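Local structure of glucose-binding protein (Thermus thermophilus HB27, 2B3F) at residues K130-W134 against V232-F238; Q169-W173 against F360-M364; R210-C214 against F367-R371. The protein binds glucose and galactose, here holding beta-D-galactose, and probably delivers sugar to a binding-protein-dependent transport system. All blocks are in the same frame, centred on the assembly; numbering follows the deposited sequence.

Overall arrangement
Following the chain from the N terminus, residues 130-134 open contact 1, and the first segments of contact 2 (169-173) and contact 3 (210-214) come next. Only then does 232-238 close the first loop, of 97 intervening residues. Helix 354-370, near the C terminus, returns much later to close contact 2 with 360-364 and, two turns on, contact 3 with 367-371. Every pair of contacts therefore crosses. Contacts 2 and 3, with centres about 11 Å apart, tie helix 354-370 to helices 166-190 and 199-212 and touch each other through Leu172 and Val211. Contact 1 stands apart, its centre about 22 Å from that of contact 3, and joins helix 128-133 to the chain leaving helix 224-233.

Contact 1: K130-W134 against V232-F238; sequences KLKGW and VQGKAAF. Unlike the reference sequence in segment 130-134: Gly133 (reference Glu).
The indole of Trp134 presents the edge of its six-membered ring to Gly234 and Ala236. Gly234 O lies in the ring plane, 3.3 Å from Trp134 CZ2, and Ala236 O also lies near that plane, 3.7 Å from Trp134 CH2. Leu131 CD2 is in the plane too, but at another part of the rim, near CE3, whereas one face of the indole carries Lys130 O from the preceding helical turn, 3.0 Å above the plane and offset toward the rim. Ala237 CB approaches obliquely, 3.7 Å from Trp134 CZ3. This methyl also rests on one face of its neighbour Phe238, so it touches both aromatic rings.

Leu131 crosses Phe238 at about a right angle; both of its methyls reach the ring at CE1, with Leu131 CD2 4.1 Å from Phe238 CE1. The Lys130 chain bends at its second torsion (chi2 -86°), which lays its methylenes over a glycine: Lys130 CD is 3.9 Å from Gly234 CA. Gly234 closes helix 224-233 as a Schellman motif, with phi at 72°. Leu152 of helix 142-154 touches Trp134, Ala237 and Phe238, and Ala237 and Phe238 bond through their backbones to Pro160, which places the contact beside the smaller, four-stranded sheet.

Lys130 NZ stands 3.5 Å from Val232 O at the end of that helix, where its positive charge is probably favoured by the helix dipole. The chemistry is otherwise apolar packing, supplemented by carbonyl oxygens facing the weakly positive C-H rim of the indole, a probably modest electrostatic attraction.

Contact 2: Q169-W173 against F360-M364; sequences QQHLW and FGTVM
Phe360 points its edge at the face of Trp173, the leading atom Phe360 CZ lying 3.7 Å from Trp173 CE3. The centroids of the Phe360 ring and the six-membered ring of Trp173 are 4.9 Å apart and their planes meet at 58°, an inclined edge-to-face pair. A different part of the Phe360 rim receives the Gln170 amide: Gln170 OE1 sits in the ring plane, 3.4 Å from Phe360 CD2, so a carbonyl oxygen faces an aromatic C-H.

At Gly361 the backbone comes close enough for the other end of that amide, with Gln170 NE2 3.3 Å from Gly361 CA. The nitrogen donates to Asn166 OD1 and to a water, Gln170 NE2 being 3.1 Å from its oxygen; the same water accepts a weak bond from Gly361 N. The two bonds from NE2 limit the rotation of the Gln170 amide; Asn166 ND2 also bonds to Gly361 O, so Asn166 connects both helices.

Those helices cross almost perpendicularly, at 88° with their axes 10.5 Å apart, in the lobe of this two-lobed periplasmic binding protein that does not contain the N terminus. The crossing lies outside the sugar pocket itself: the Gln170 side chain is about 11 Å from the bound galactose, although His171, one residue on, bonds to the pocket residue His348.

Met364, a turn beyond Phe360, starts with CG anti to its backbone N (chi1 -180°) and then folds at its next two torsions. The fold carries Met364 CE to 3.8 Å from Trp173 CB, oblique to the indole. Nearer its own backbone, Met364 CG touches Gln169 OE1, while Gln169 NE2 is held by Gly164 O. Trp205 and Phe208 of helix 199-212 border both Met364 and Trp173.

Contact 3: R210-C214 against F367-R371; sequences RVLDC and FLQTR
Apolar packing centres on one methyl, Leu212 CD2, which meets three residues of 367-371. It reaches the edge of the Phe367 ring near its plane, with Leu212 CD2 3.8 Å from Phe367 CE2. Leu368 crosses Leu212 at about a right angle, and the 3.4 Å between Leu212 CD2 and Leu368 CD1 is tighter than normal; both leucines have torsions away from the usual staggered values, so this spacing is best treated as doubtful. The same methyl lies over one face of the Arg371 guanidinium, offset toward its rim, a cation laid on an aliphatic group.

The polar part is looser. Asp213 and Arg371 form a salt bridge whose direct hydrogen bond is weak, Arg371 NH1 to Asp213 OD1 being 3.3 Å with an N-H...O angle of 123°. A water also bridges the pair, accepting from Arg371 NH1 at 2.6 Å and donating, over a longer distance, to Asp213 OD1. Straighter is the bond Arg371 makes to its own helix, from Arg371 NE to Leu368 O at 3.0 Å and 155°, which restrains the group's turning while NH1 faces Asp213.

Arg371 has positive phi and leaves helix 354-370, and its N still bonds to Phe367 O. Two helix C-terminal ends, of 199-212 and 354-370, thus meet at the protein surface, with a hydrophobic contact beneath a hydrated salt bridge, on the helical layer of one alpha/beta lobe of the periplasmic binding protein fold.

Contact 1: K130-W134 against V232-F238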
loop_
_atom_site.group_PDB
_atom_site.type_symbol
_atom_site.label_atom_id
_atom_site.label_comp_id
_atom_site.label_asym_id
_atom_site.label_seq_id
_atom_site.Cartn_x
_atom_site.Cartn_y
_atom_site.Cartn_z
ATOM N N LYS A 130 -17.814 2.762 19.527
ATOM C CA LYS A 130 -18.948 2.946 18.613
ATOM C C LYS A 130 -19.608 1.606 18.339
ATOM O O LYS A 130 -20.841 1.512 18.280
ATOM C CB LYS A 130 -18.533 3.605 17.298
ATOM C CG LYS A 130 -18.298 5.110 17.401
ATOM C CD LYS A 130 -19.590 5.927 17.234
ATOM C CE LYS A 130 -19.358 7.437 17.498
ATOM N NZ LYS A 130 -18.002 7.899 17.055
ATOM N N LEU A 131 -18.801 0.567 18.186
ATOM C CA LEU A 131 -19.350 -0.759 17.930
ATOM C C LEU A 131 -20.198 -1.199 19.115
ATOM O O LEU A 131 -21.244 -1.819 18.931
ATOM C CB LEU A 131 -18.254 -1.791 17.643
ATOM C CG LEU A 131 -17.499 -1.738 16.294
ATOM C CD1 LEU A 131 -16.895 -3.098 15.978
ATOM C CD2 LEU A 131 -18.387 -1.288 15.126
ATOM N N LYS A 132 -19.736 -0.882 20.324
ATOM C CA LYS A 132 -20.501 -1.200 21.547
ATOM C C LYS A 132 -21.822 -0.423 21.611
ATOM O O LYS A 132 -22.869 -0.971 21.968
ATOM C CB LYS A 132 -19.652 -0.927 22.794
ATOM C CG LYS A 132 -18.588 -1.994 23.064
ATOM C CD LYS A 132 -17.826 -1.696 24.346
ATOM C CE LYS A 132 -17.031 -2.908 24.795
ATOM N NZ LYS A 132 -16.008 -3.306 23.786
ATOM N N GLY A 133 -21.760 0.858 21.251
ATOM C CA GLY A 133 -22.949 1.704 21.130
ATOM C C GLY A 133 -24.006 1.147 20.186
ATOM O O GLY A 133 -25.218 1.339 20.420
ATOM N N TRP A 134 -23.549 0.467 19.127
ATOM C CA TRP A 134 -24.430 -0.228 18.160
ATOM C C TRP A 134 -24.682 -1.700 18.470
ATOM O O TRP A 134 -25.436 -2.358 17.763
ATOM C CB TRP A 134 -23.836 -0.178 16.755
ATOM C CG TRP A 134 -23.800 1.163 16.165
ATOM C CD1 TRP A 134 -24.785 2.099 16.185
ATOM C CD2 TRP A 134 -22.720 1.723 15.426
ATOM N NE1 TRP A 134 -24.381 3.225 15.511
ATOM C CE2 TRP A 134 -23.113 3.016 15.029
ATOM C CE3 TRP A 134 -21.451 1.255 15.061
ATOM C CZ2 TRP A 134 -22.279 3.857 14.289
ATOM C CZ3 TRP A 134 -20.626 2.087 14.336
ATOM C CH2 TRP A 134 -21.042 3.373 13.954
ATOM N N VAL A 232 -14.160 7.467 12.171
ATOM C CA VAL A 232 -13.867 8.244 13.390
ATOM C C VAL A 232 -15.138 8.975 13.874
ATOM O O VAL A 232 -15.407 9.057 15.075
ATOM C CB VAL A 232 -12.695 9.205 13.158
ATOM C CG1 VAL A 232 -12.431 10.101 14.398
ATOM C CG2 VAL A 232 -11.423 8.366 12.797
ATOM N N GLN A 233 -15.921 9.446 12.916
ATOM C CA GLN A 233 -17.199 10.134 13.163
ATOM C C GLN A 233 -18.397 9.219 13.495
ATOM O O GLN A 233 -19.433 9.697 13.943
ATOM C CB GLN A 233 -17.539 10.956 11.934
ATOM C CG GLN A 233 -16.605 12.109 11.717
ATOM C CD GLN A 233 -16.576 12.586 10.286
ATOM O OE1 GLN A 233 -17.162 11.963 9.404
ATOM N NE2 GLN A 233 -15.880 13.692 10.038
ATOM N N GLY A 234 -18.272 7.918 13.312
ATOM C CA GLY A 234 -19.402 7.026 13.503
ATOM C C GLY A 234 -20.454 7.133 12.408
ATOM O O GLY A 234 -21.582 6.639 12.588
ATOM N N LYS A 235 -20.091 7.761 11.283
ATOM C CA LYS A 235 -20.905 7.721 10.054
ATOM C C LYS A 235 -20.680 6.444 9.251
ATOM O O LYS A 235 -21.324 6.222 8.222
ATOM C CB LYS A 235 -20.621 8.929 9.176
ATOM C CG LYS A 235 -21.026 10.229 9.825
ATOM C CD LYS A 235 -21.223 11.361 8.828
ATOM C CE LYS A 235 -19.999 12.236 8.704
ATOM N NZ LYS A 235 -20.327 13.606 8.195
ATOM N N ALA A 236 -19.756 5.613 9.733
ATOM C CA ALA A 236 -19.517 4.271 9.221
ATOM C C ALA A 236 -18.994 3.448 10.387
ATOM O O ALA A 236 -18.509 4.022 11.348
ATOM C CB ALA A 236 -18.482 4.329 8.102
ATOM N N ALA A 237 -19.092 2.126 10.292
ATOM C CA ALA A 237 -18.584 1.211 11.307
ATOM C C ALA A 237 -17.169 0.697 10.979
ATOM O O ALA A 237 -16.353 0.447 11.887
ATOM C CB ALA A 237 -19.546 0.033 11.465
ATOM N N PHE A 238 -16.905 0.533 9.679
ATOM C CA PHE A 238 -15.699 -0.127 9.203
ATOM C C PHE A 238 -15.073 0.609 8.023
ATOM O O PHE A 238 -15.753 1.291 7.266
ATOM C CB PHE A 238 -16.013 -1.548 8.755
ATOM C CG PHE A 238 -16.851 -2.331 9.735
ATOM C CD1 PHE A 238 -16.337 -2.696 10.973
ATOM C CD2 PHE A 238 -18.155 -2.704 9.413
ATOM C CE1 PHE A 238 -17.114 -3.431 11.877
ATOM C CE2 PHE A 238 -18.932 -3.419 10.309
ATOM C CZ PHE A 238 -18.412 -3.785 11.535
#

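Contact 2: Q169-W173 against F360-M364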
loop_
_atom_site.group_PDB
_atom_site.type_symbol
_atom_site.label_atom_id
_atom_site.label_comp_id
_atom_site.label_asym_id
_atom_site.label_seq_id
_atom_site.Cartn_x
_atom_site.Cartn_y
_atom_site.Cartn_z
ATOM N N GLN A 169 -11.403 1.657 -3.829
ATOM C CA GLN A 169 -12.321 0.586 -4.202
ATOM C C GLN A 169 -11.526 -0.624 -4.684
ATOM O O GLN A 169 -11.842 -1.750 -4.337
ATOM C CB GLN A 169 -13.296 1.072 -5.265
ATOM C CG GLN A 169 -14.131 2.259 -4.819
ATOM C CD GLN A 169 -14.688 3.069 -5.996
ATOM O OE1 GLN A 169 -14.780 2.570 -7.134
ATOM N NE2 GLN A 169 -15.004 4.346 -5.736
ATOM N N GLN A 170 -10.477 -0.376 -5.456
ATOM C CA GLN A 170 -9.532 -1.430 -5.836
ATOM C C GLN A 170 -8.897 -2.036 -4.586
ATOM O O GLN A 170 -8.733 -3.249 -4.495
ATOM C CB GLN A 170 -8.438 -0.881 -6.721
ATOM C CG GLN A 170 -8.875 -0.270 -8.074
ATOM C CD GLN A 170 -7.665 0.183 -8.863
ATOM O OE1 GLN A 170 -6.696 -0.565 -8.990
ATOM N NE2 GLN A 170 -7.696 1.406 -9.376
ATOM N N HIS A 171 -8.542 -1.170 -3.637
ATOM C CA HIS A 171 -7.950 -1.573 -2.371
ATOM C C HIS A 171 -8.857 -2.527 -1.612
ATOM O O HIS A 171 -8.425 -3.564 -1.146
ATOM C CB HIS A 171 -7.620 -0.363 -1.500
ATOM C CG HIS A 171 -6.771 -0.716 -0.327
ATOM N ND1 HIS A 171 -5.415 -0.464 -0.288
ATOM C CD2 HIS A 171 -7.079 -1.358 0.826
ATOM C CE1 HIS A 171 -4.929 -0.924 0.854
ATOM N NE2 HIS A 171 -5.919 -1.460 1.552
ATOM N N LEU A 172 -10.128 -2.155 -1.497
ATOM C CA LEU A 172 -11.119 -3.043 -0.910
ATOM C C LEU A 172 -11.195 -4.378 -1.668
ATOM O O LEU A 172 -11.214 -5.451 -1.054
ATOM C CB LEU A 172 -12.475 -2.368 -0.962
ATOM C CG LEU A 172 -13.658 -3.196 -0.527
ATOM C CD1 LEU A 172 -13.532 -3.652 0.930
ATOM C CD2 LEU A 172 -14.906 -2.306 -0.752
ATOM N N TRP A 173 -11.210 -4.307 -2.995
ATOM C CA TRP A 173 -11.299 -5.494 -3.839
ATOM C C TRP A 173 -10.160 -6.491 -3.554
ATOM O O TRP A 173 -10.406 -7.674 -3.470
ATOM C CB TRP A 173 -11.285 -5.137 -5.325
ATOM C CG TRP A 173 -11.450 -6.330 -6.236
ATOM C CD1 TRP A 173 -12.632 -6.862 -6.701
ATOM C CD2 TRP A 173 -10.406 -7.154 -6.798
ATOM N NE1 TRP A 173 -12.386 -7.948 -7.501
ATOM C CE2 TRP A 173 -11.035 -8.153 -7.590
ATOM C CE3 TRP A 173 -9.009 -7.143 -6.712
ATOM C CZ2 TRP A 173 -10.309 -9.123 -8.293
ATOM C CZ3 TRP A 173 -8.289 -8.102 -7.403
ATOM C CH2 TRP A 173 -8.944 -9.089 -8.183
ATOM N N PHE A 360 -6.426 -1.462 -14.239
ATOM C CA PHE A 360 -7.360 -2.083 -13.313
ATOM C C PHE A 360 -8.393 -1.083 -12.792
ATOM O O PHE A 360 -9.482 -1.473 -12.406
ATOM C CB PHE A 360 -6.646 -2.761 -12.144
ATOM C CG PHE A 360 -7.513 -3.745 -11.402
ATOM C CD1 PHE A 360 -7.875 -4.959 -11.992
ATOM C CD2 PHE A 360 -7.970 -3.468 -10.116
ATOM C CE1 PHE A 360 -8.661 -5.872 -11.302
ATOM C CE2 PHE A 360 -8.753 -4.374 -9.440
ATOM C CZ PHE A 360 -9.111 -5.584 -10.053
ATOM N N GLY A 361 -8.055 0.206 -12.755
ATOM C CA GLY A 361 -9.028 1.224 -12.349
ATOM C C GLY A 361 -10.205 1.312 -13.317
ATOM O O GLY A 361 -11.342 1.567 -12.906
ATOM N N THR A 362 -9.912 1.093 -14.597
ATOM C CA THR A 362 -10.933 1.014 -15.657
ATOM C C THR A 362 -11.847 -0.181 -15.471
ATOM O O THR A 362 -13.078 -0.099 -15.587
ATOM C CB THR A 362 -10.257 0.920 -17.041
ATOM O OG1 THR A 362 -9.445 2.075 -17.233
ATOM C CG2 THR A 362 -11.292 0.847 -18.179
ATOM N N VAL A 363 -11.244 -1.323 -15.174
ATOM C CA VAL A 363 -12.012 -2.492 -14.798
ATOM C C VAL A 363 -12.951 -2.181 -13.640
ATOM O O VAL A 363 -14.132 -2.540 -13.659
ATOM C CB VAL A 363 -11.099 -3.686 -14.421
ATOM C CG1 VAL A 363 -11.927 -4.874 -13.962
ATOM C CG2 VAL A 363 -10.232 -4.060 -15.597
ATOM N N MET A 364 -12.431 -1.513 -12.618
ATOM C CA MET A 364 -13.234 -1.191 -11.471
ATOM C C MET A 364 -14.384 -0.254 -11.857
ATOM O O MET A 364 -15.510 -0.480 -11.438
ATOM C CB MET A 364 -12.359 -0.595 -10.353
ATOM C CG MET A 364 -13.126 -0.233 -9.101
ATOM S SD MET A 364 -13.971 -1.644 -8.350
ATOM C CE MET A 364 -12.561 -2.739 -8.006
HETATM O O HOH W 1 -5.808 1.773 -11.790
#

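Contact 3: R210-C214 against F367-R371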
loop_
_atom_site.group_PDB
_atom_site.type_symbol
_atom_site.label_atom_id
_atom_site.label_comp_id
_atom_site.label_asym_id
_atom_site.label_seq_id
_atom_site.Cartn_x
_atom_site.Cartn_y
_atom_site.Cartn_z
ATOM N N ARG A 210 -21.616 -7.250 -3.201
ATOM C CA ARG A 210 -22.443 -7.239 -2.003
ATOM C C ARG A 210 -21.856 -6.289 -0.974
ATOM O O ARG A 210 -22.569 -5.516 -0.336
ATOM C CB ARG A 210 -22.562 -8.632 -1.409
ATOM C CG ARG A 210 -23.278 -9.621 -2.295
ATOM C CD ARG A 210 -23.378 -10.931 -1.546
ATOM N NE ARG A 210 -24.201 -11.938 -2.204
ATOM C CZ ARG A 210 -25.524 -12.039 -2.059
ATOM N NH1 ARG A 210 -26.212 -11.204 -1.277
ATOM N NH2 ARG A 210 -26.164 -13.000 -2.698
ATOM N N VAL A 211 -20.529 -6.346 -0.812
ATOM C CA VAL A 211 -19.841 -5.496 0.139
ATOM C C VAL A 211 -20.012 -4.017 -0.264
ATOM O O VAL A 211 -20.236 -3.146 0.573
ATOM C CB VAL A 211 -18.346 -5.906 0.231
ATOM C CG1 VAL A 211 -17.550 -4.909 1.062
ATOM C CG2 VAL A 211 -18.226 -7.327 0.790
ATOM N N LEU A 212 -19.928 -3.751 -1.557
ATOM C CA LEU A 212 -20.080 -2.391 -2.094
ATOM C C LEU A 212 -21.452 -1.794 -1.720
ATOM O O LEU A 212 -21.584 -0.583 -1.503
ATOM C CB LEU A 212 -19.945 -2.443 -3.623
ATOM C CG LEU A 212 -19.130 -1.433 -4.401
ATOM C CD1 LEU A 212 -17.776 -1.131 -3.750
ATOM C CD2 LEU A 212 -18.982 -1.929 -5.839
ATOM N N ASP A 213 -22.467 -2.657 -1.655
ATOM C CA ASP A 213 -23.816 -2.200 -1.274
ATOM C C ASP A 213 -23.919 -1.758 0.188
ATOM O O ASP A 213 -24.964 -1.241 0.583
ATOM C CB ASP A 213 -24.887 -3.267 -1.580
ATOM C CG ASP A 213 -25.271 -3.320 -3.046
ATOM O OD1 ASP A 213 -24.900 -2.401 -3.816
ATOM O OD2 ASP A 213 -25.967 -4.298 -3.444
ATOM N N CYS A 214 -22.854 -1.931 0.981
ATOM C CA CYS A 214 -22.794 -1.415 2.357
ATOM C C CYS A 214 -22.096 -0.060 2.495
ATOM O O CYS A 214 -22.000 0.486 3.608
ATOM C CB CYS A 214 -22.076 -2.420 3.249
ATOM S SG CYS A 214 -22.789 -4.083 3.194
ATOM N N PHE A 367 -17.092 -2.310 -13.326
ATOM C CA PHE A 367 -17.858 -3.034 -12.338
ATOM C C PHE A 367 -18.835 -2.068 -11.654
ATOM O O PHE A 367 -19.967 -2.447 -11.391
ATOM C CB PHE A 367 -17.017 -3.745 -11.286
ATOM C CG PHE A 367 -17.841 -4.581 -10.367
ATOM C CD1 PHE A 367 -18.440 -5.749 -10.832
ATOM C CD2 PHE A 367 -18.083 -4.185 -9.064
ATOM C CE1 PHE A 367 -19.207 -6.529 -10.001
ATOM C CE2 PHE A 367 -18.886 -4.948 -8.225
ATOM C CZ PHE A 367 -19.440 -6.127 -8.690
ATOM N N LEU A 368 -18.404 -0.842 -11.363
ATOM C CA LEU A 368 -19.291 0.078 -10.641
ATOM C C LEU A 368 -20.540 0.386 -11.474
ATOM O O LEU A 368 -21.637 0.498 -10.926
ATOM C CB LEU A 368 -18.604 1.384 -10.242
ATOM C CG LEU A 368 -17.674 1.442 -9.021
ATOM C CD1 LEU A 368 -17.820 0.269 -8.100
ATOM C CD2 LEU A 368 -16.259 1.506 -9.448
ATOM N N GLN A 369 -20.393 0.518 -12.791
ATOM C CA GLN A 369 -21.568 0.808 -13.624
ATOM C C GLN A 369 -22.407 -0.422 -13.938
ATOM O O GLN A 369 -23.625 -0.367 -13.773
ATOM C CB GLN A 369 -21.214 1.589 -14.893
ATOM C CG GLN A 369 -20.619 2.971 -14.607
ATOM C CD GLN A 369 -21.343 3.758 -13.475
ATOM O OE1 GLN A 369 -20.883 3.779 -12.312
ATOM N NE2 GLN A 369 -22.477 4.397 -13.816
ATOM N N THR A 370 -21.798 -1.527 -14.347
ATOM C CA THR A 370 -22.558 -2.735 -14.683
ATOM C C THR A 370 -22.974 -3.574 -13.475
ATOM O O THR A 370 -23.976 -4.284 -13.531
ATOM C CB THR A 370 -21.762 -3.673 -15.616
ATOM O OG1 THR A 370 -20.629 -4.195 -14.911
ATOM C CG2 THR A 370 -21.285 -2.935 -16.868
ATOM N N ARG A 371 -22.186 -3.525 -12.402
ATOM C CA ARG A 371 -22.292 -4.478 -11.285
ATOM C C ARG A 371 -22.382 -5.932 -11.746
ATOM O O ARG A 371 -22.994 -6.762 -11.089
ATOM C CB ARG A 371 -23.461 -4.125 -10.363
ATOM C CG ARG A 371 -23.375 -2.722 -9.801
ATOM C CD ARG A 371 -22.174 -2.504 -8.859
ATOM N NE ARG A 371 -22.142 -1.092 -8.448
ATOM C CZ ARG A 371 -22.554 -0.625 -7.269
ATOM N NH1 ARG A 371 -22.988 -1.446 -6.323
ATOM N NH2 ARG A 371 -22.504 0.683 -7.030
HETATM O O HOH W 2 -23.071 -4.001 -6.006
#